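Local coordinates for SAM-dependent methyltransferase (Exiguobacterium sibiricum 255-15, PDB 3D2L), which probably transfers a methyl group from S-adenosylmethionine to an acceptor that is not identified, as a member of the Rossmann-like methyltransferase family, at residues E169-F181 with R191-P203. Residues are numbered along the deposited sequence; the frame is centred on the assembly and turned at random.
Sequences EEPLSVVHELTFF and RVDETHHQRTYPP
Strands 173-181 and 191-199 belong to the beta hairpin 173-183/189-199, whose second strand is the edge of a four-stranded antiparallel sheet, separate from the seven-stranded methyltransferase sheet. Paired backbone bonds join V174 to Q198, H176 to H196, L178 to E194 and F180 to V192; T200 N to L172 O (2.9 Å) carries the ladder past the strand ends. H176 CG is anti to its carbonyl carbon (chi1 -58°), which carries the ring from its pair partner H196 toward Q198, two residues on. There H176 NE2 donates to Q198 OE1 (2.9 Å), which lies close to the ring plane, but NE2 stands 37° out of the amide plane, not on a lone pair. V174 CG1 lies alongside Q198 CB at 3.5 Å, and F147 and W163 pack against the H176 ring.

The face bearing E177 and T179 is mixed: hydroxyls and charges alternate with V175 and F181, and V175 CG1 meets T195 CG2 at 3.5 Å. T195 OG1 donates to E177 OE1 and T179 OG1 to D193 OD1, both at 2.5 Å. D193 OD1 also receives R191 NE (3.0 Å) in the guanidinium plane, while T179 CG2 approaches R191 NE at 3.4 Å, crossing the arginine chain obliquely. At the far end the R199 guanidinium is sandwiched between E170 CB and the Y201 hydroxyl; E170 OE1, 3.4 Å from R199 NH2, lies well out of its plane, so their salt bridge is purely electrostatic. One water links R199 NE to the carbonyls of P171 and T200. On this more open face two short hydroxyl-carboxylate bonds thus cross between the strands, whereas the Q198 amide, held by H176 and H138 at OE1 and by D105 at NE2, links the hairpin to strand 131-138 and a neighbouring loop.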
# COMPACT_ATOMS: atom_id res chain seq x y z
N GLU A 169 2.12 -20.93 1.90
CA GLU A 169 1.86 -22.04 2.84
C GLU A 169 0.68 -21.75 3.75
O GLU A 169 -0.11 -22.64 4.05
CB GLU A 169 3.09 -22.32 3.71
CG GLU A 169 4.35 -22.65 2.92
CD GLU A 169 4.17 -23.85 2.00
OE1 GLU A 169 3.51 -24.84 2.42
OE2 GLU A 169 4.69 -23.80 0.86
N GLU A 170 0.57 -20.53 4.23
CA GLU A 170 -0.55 -20.14 5.08
C GLU A 170 -1.82 -19.90 4.26
O GLU A 170 -1.74 -19.54 3.07
CB GLU A 170 -0.23 -18.86 5.86
CG GLU A 170 0.83 -19.02 6.93
CD GLU A 170 0.34 -19.82 8.14
OE1 GLU A 170 -0.87 -19.75 8.48
OE2 GLU A 170 1.17 -20.51 8.78
N PRO A 171 -2.99 -20.04 4.89
CA PRO A 171 -4.22 -19.75 4.16
C PRO A 171 -4.27 -18.30 3.69
O PRO A 171 -3.82 -17.41 4.39
CB PRO A 171 -5.33 -19.98 5.20
CG PRO A 171 -4.64 -19.94 6.52
CD PRO A 171 -3.26 -20.46 6.27
N LEU A 172 -4.83 -18.10 2.50
CA LEU A 172 -4.98 -16.76 1.92
C LEU A 172 -3.65 -16.00 1.80
O LEU A 172 -3.59 -14.78 1.99
CB LEU A 172 -6.00 -15.95 2.74
CG LEU A 172 -7.39 -16.57 2.95
CD1 LEU A 172 -8.26 -15.59 3.75
CD2 LEU A 172 -8.02 -16.94 1.60
N SER A 173 -2.60 -16.74 1.44
CA SER A 173 -1.27 -16.17 1.22
C SER A 173 -0.85 -16.40 -0.23
O SER A 173 -1.37 -17.29 -0.91
CB SER A 173 -0.24 -16.78 2.19
OG SER A 173 0.12 -18.09 1.80
N VAL A 174 0.06 -15.57 -0.69
CA VAL A 174 0.58 -15.64 -2.05
C VAL A 174 2.07 -15.37 -1.99
O VAL A 174 2.53 -14.60 -1.13
CB VAL A 174 -0.11 -14.60 -3.01
CG1 VAL A 174 0.05 -13.22 -2.47
CG2 VAL A 174 0.50 -14.58 -4.41
N VAL A 175 2.82 -16.07 -2.84
CA VAL A 175 4.25 -15.87 -3.05
C VAL A 175 4.35 -15.30 -4.46
O VAL A 175 3.90 -15.92 -5.42
CB VAL A 175 5.06 -17.21 -2.98
CG1 VAL A 175 6.53 -16.96 -3.24
CG2 VAL A 175 4.87 -17.89 -1.65
N HIS A 176 4.85 -14.07 -4.58
CA HIS A 176 5.06 -13.44 -5.89
C HIS A 176 6.51 -13.59 -6.27
O HIS A 176 7.38 -12.99 -5.62
CB HIS A 176 4.77 -11.93 -5.82
CG HIS A 176 3.39 -11.60 -5.36
ND1 HIS A 176 2.27 -12.00 -6.04
CD2 HIS A 176 2.96 -10.90 -4.28
CE1 HIS A 176 1.20 -11.56 -5.40
NE2 HIS A 176 1.59 -10.86 -4.34
N GLU A 177 6.79 -14.40 -7.30
CA GLU A 177 8.16 -14.58 -7.78
C GLU A 177 8.33 -13.67 -8.97
O GLU A 177 7.74 -13.90 -10.01
CB GLU A 177 8.43 -16.03 -8.16
CG GLU A 177 8.37 -16.96 -6.96
CD GLU A 177 9.59 -16.91 -6.07
OE1 GLU A 177 10.37 -15.93 -6.14
OE2 GLU A 177 9.78 -17.89 -5.31
N LEU A 178 9.13 -12.63 -8.77
CA LEU A 178 9.39 -11.64 -9.79
C LEU A 178 10.78 -11.78 -10.39
O LEU A 178 11.74 -12.06 -9.68
CB LEU A 178 9.27 -10.24 -9.22
CG LEU A 178 7.93 -9.52 -9.20
CD1 LEU A 178 7.51 -9.14 -10.64
CD2 LEU A 178 6.92 -10.38 -8.52
N THR A 179 10.86 -11.58 -11.70
CA THR A 179 12.13 -11.51 -12.42
C THR A 179 12.04 -10.25 -13.28
O THR A 179 11.11 -10.12 -14.04
CB THR A 179 12.40 -12.73 -13.29
OG1 THR A 179 12.68 -13.85 -12.44
CG2 THR A 179 13.67 -12.52 -14.20
N PHE A 180 13.00 -9.35 -13.11
CA PHE A 180 13.10 -8.13 -13.94
C PHE A 180 14.30 -8.26 -14.85
O PHE A 180 15.34 -8.76 -14.43
CB PHE A 180 13.30 -6.86 -13.06
CG PHE A 180 12.12 -6.56 -12.17
CD1 PHE A 180 12.04 -7.12 -10.90
CD2 PHE A 180 11.06 -5.80 -12.65
CE1 PHE A 180 10.93 -6.89 -10.08
CE2 PHE A 180 9.94 -5.55 -11.83
CZ PHE A 180 9.88 -6.11 -10.56
N PHE A 181 14.14 -7.85 -16.10
CA PHE A 181 15.23 -7.75 -17.05
C PHE A 181 15.34 -6.27 -17.30
O PHE A 181 14.44 -5.67 -17.90
CB PHE A 181 14.98 -8.52 -18.34
CG PHE A 181 15.00 -9.98 -18.15
CD1 PHE A 181 16.20 -10.64 -18.01
CD2 PHE A 181 13.81 -10.69 -18.04
CE1 PHE A 181 16.22 -12.00 -17.80
CE2 PHE A 181 13.82 -12.04 -17.83
CZ PHE A 181 15.02 -12.70 -17.71
N ARG A 191 19.53 -9.03 -15.05
CA ARG A 191 18.44 -9.73 -14.44
C ARG A 191 18.46 -9.54 -12.94
O ARG A 191 19.53 -9.53 -12.33
CB ARG A 191 18.50 -11.22 -14.82
CG ARG A 191 17.50 -12.10 -14.11
CD ARG A 191 17.55 -13.51 -14.59
NE ARG A 191 16.54 -14.31 -13.93
CZ ARG A 191 16.18 -15.54 -14.29
NH1 ARG A 191 16.74 -16.15 -15.32
NH2 ARG A 191 15.22 -16.16 -13.62
N VAL A 192 17.28 -9.30 -12.37
CA VAL A 192 17.09 -9.22 -10.91
C VAL A 192 15.86 -10.05 -10.56
O VAL A 192 14.78 -9.84 -11.11
CB VAL A 192 16.87 -7.80 -10.38
CG1 VAL A 192 16.69 -7.85 -8.84
CG2 VAL A 192 18.05 -6.89 -10.72
N ASP A 193 16.03 -11.00 -9.65
CA ASP A 193 14.95 -11.86 -9.16
C ASP A 193 14.60 -11.45 -7.73
O ASP A 193 15.50 -11.27 -6.90
CB ASP A 193 15.42 -13.33 -9.12
CG ASP A 193 15.72 -13.89 -10.51
OD1 ASP A 193 14.97 -13.63 -11.45
OD2 ASP A 193 16.71 -14.63 -10.63
N GLU A 194 13.31 -11.32 -7.45
CA GLU A 194 12.80 -10.98 -6.11
C GLU A 194 11.61 -11.85 -5.73
O GLU A 194 10.85 -12.28 -6.60
CB GLU A 194 12.28 -9.54 -6.10
CG GLU A 194 13.33 -8.52 -6.13
CD GLU A 194 12.76 -7.13 -5.99
OE1 GLU A 194 11.55 -6.95 -6.31
OE2 GLU A 194 13.53 -6.23 -5.56
N THR A 195 11.44 -12.08 -4.43
CA THR A 195 10.31 -12.84 -3.94
C THR A 195 9.60 -11.96 -2.91
O THR A 195 10.22 -11.44 -2.00
CB THR A 195 10.72 -14.16 -3.30
OG1 THR A 195 11.60 -14.85 -4.20
CG2 THR A 195 9.50 -15.04 -3.02
N HIS A 196 8.31 -11.79 -3.11
CA HIS A 196 7.45 -10.99 -2.25
C HIS A 196 6.36 -11.89 -1.71
O HIS A 196 5.89 -12.78 -2.40
CB HIS A 196 6.87 -9.82 -3.03
CG HIS A 196 7.93 -8.89 -3.55
ND1 HIS A 196 8.54 -7.93 -2.76
CD2 HIS A 196 8.53 -8.81 -4.76
CE1 HIS A 196 9.45 -7.29 -3.46
NE2 HIS A 196 9.46 -7.79 -4.68
N HIS A 197 5.99 -11.63 -0.46
CA HIS A 197 5.00 -12.42 0.24
C HIS A 197 3.84 -11.55 0.64
O HIS A 197 4.04 -10.48 1.22
CB HIS A 197 5.63 -13.04 1.48
CG HIS A 197 6.76 -13.97 1.16
ND1 HIS A 197 6.55 -15.29 0.81
CD2 HIS A 197 8.09 -13.76 1.06
CE1 HIS A 197 7.71 -15.85 0.53
NE2 HIS A 197 8.66 -14.94 0.67
N GLN A 198 2.63 -12.01 0.37
CA GLN A 198 1.44 -11.31 0.82
C GLN A 198 0.46 -12.26 1.45
O GLN A 198 0.42 -13.44 1.12
CB GLN A 198 0.79 -10.54 -0.30
CG GLN A 198 1.48 -9.25 -0.62
CD GLN A 198 0.69 -8.45 -1.63
OE1 GLN A 198 0.19 -9.02 -2.63
NE2 GLN A 198 0.53 -7.13 -1.37
N ARG A 199 -0.31 -11.73 2.41
CA ARG A 199 -1.27 -12.51 3.11
C ARG A 199 -2.47 -11.64 3.46
O ARG A 199 -2.36 -10.44 3.79
CB ARG A 199 -0.63 -13.13 4.38
CG ARG A 199 -1.57 -13.97 5.21
CD ARG A 199 -0.83 -14.51 6.40
NE ARG A 199 -1.71 -15.35 7.21
CZ ARG A 199 -1.33 -15.91 8.34
NH1 ARG A 199 -0.09 -15.75 8.79
NH2 ARG A 199 -2.20 -16.66 8.99
N THR A 200 -3.64 -12.24 3.34
CA THR A 200 -4.85 -11.56 3.68
C THR A 200 -5.70 -12.43 4.60
O THR A 200 -5.33 -13.57 4.96
CB THR A 200 -5.58 -11.02 2.41
OG1 THR A 200 -6.39 -9.90 2.78
CG2 THR A 200 -6.44 -12.13 1.71
N TYR A 201 -6.80 -11.83 5.04
CA TYR A 201 -7.75 -12.39 5.97
C TYR A 201 -9.17 -11.98 5.55
O TYR A 201 -9.36 -10.99 4.79
CB TYR A 201 -7.48 -11.85 7.39
CG TYR A 201 -6.08 -12.14 7.88
CD1 TYR A 201 -5.03 -11.22 7.65
CD2 TYR A 201 -5.78 -13.33 8.54
CE1 TYR A 201 -3.75 -11.50 8.06
CE2 TYR A 201 -4.50 -13.58 8.99
CZ TYR A 201 -3.48 -12.67 8.74
OH TYR A 201 -2.19 -12.94 9.17
N PRO A 202 -10.18 -12.77 6.00
CA PRO A 202 -11.55 -12.32 5.78
C PRO A 202 -11.74 -10.92 6.40
O PRO A 202 -11.13 -10.62 7.42
CB PRO A 202 -12.38 -13.37 6.51
CG PRO A 202 -11.54 -14.61 6.47
CD PRO A 202 -10.13 -14.10 6.62
N PRO A 203 -12.54 -10.05 5.79
CA PRO A 203 -12.73 -8.71 6.35
C PRO A 203 -13.11 -8.67 7.84
O PRO A 203 -12.67 -7.80 8.56
CB PRO A 203 -13.85 -8.12 5.50
CG PRO A 203 -13.76 -8.85 4.22
CD PRO A 203 -13.27 -10.23 4.51
O HOH W 1 -4.53 -15.61 6.24
O HOH W 2 3.34 -15.87 1.23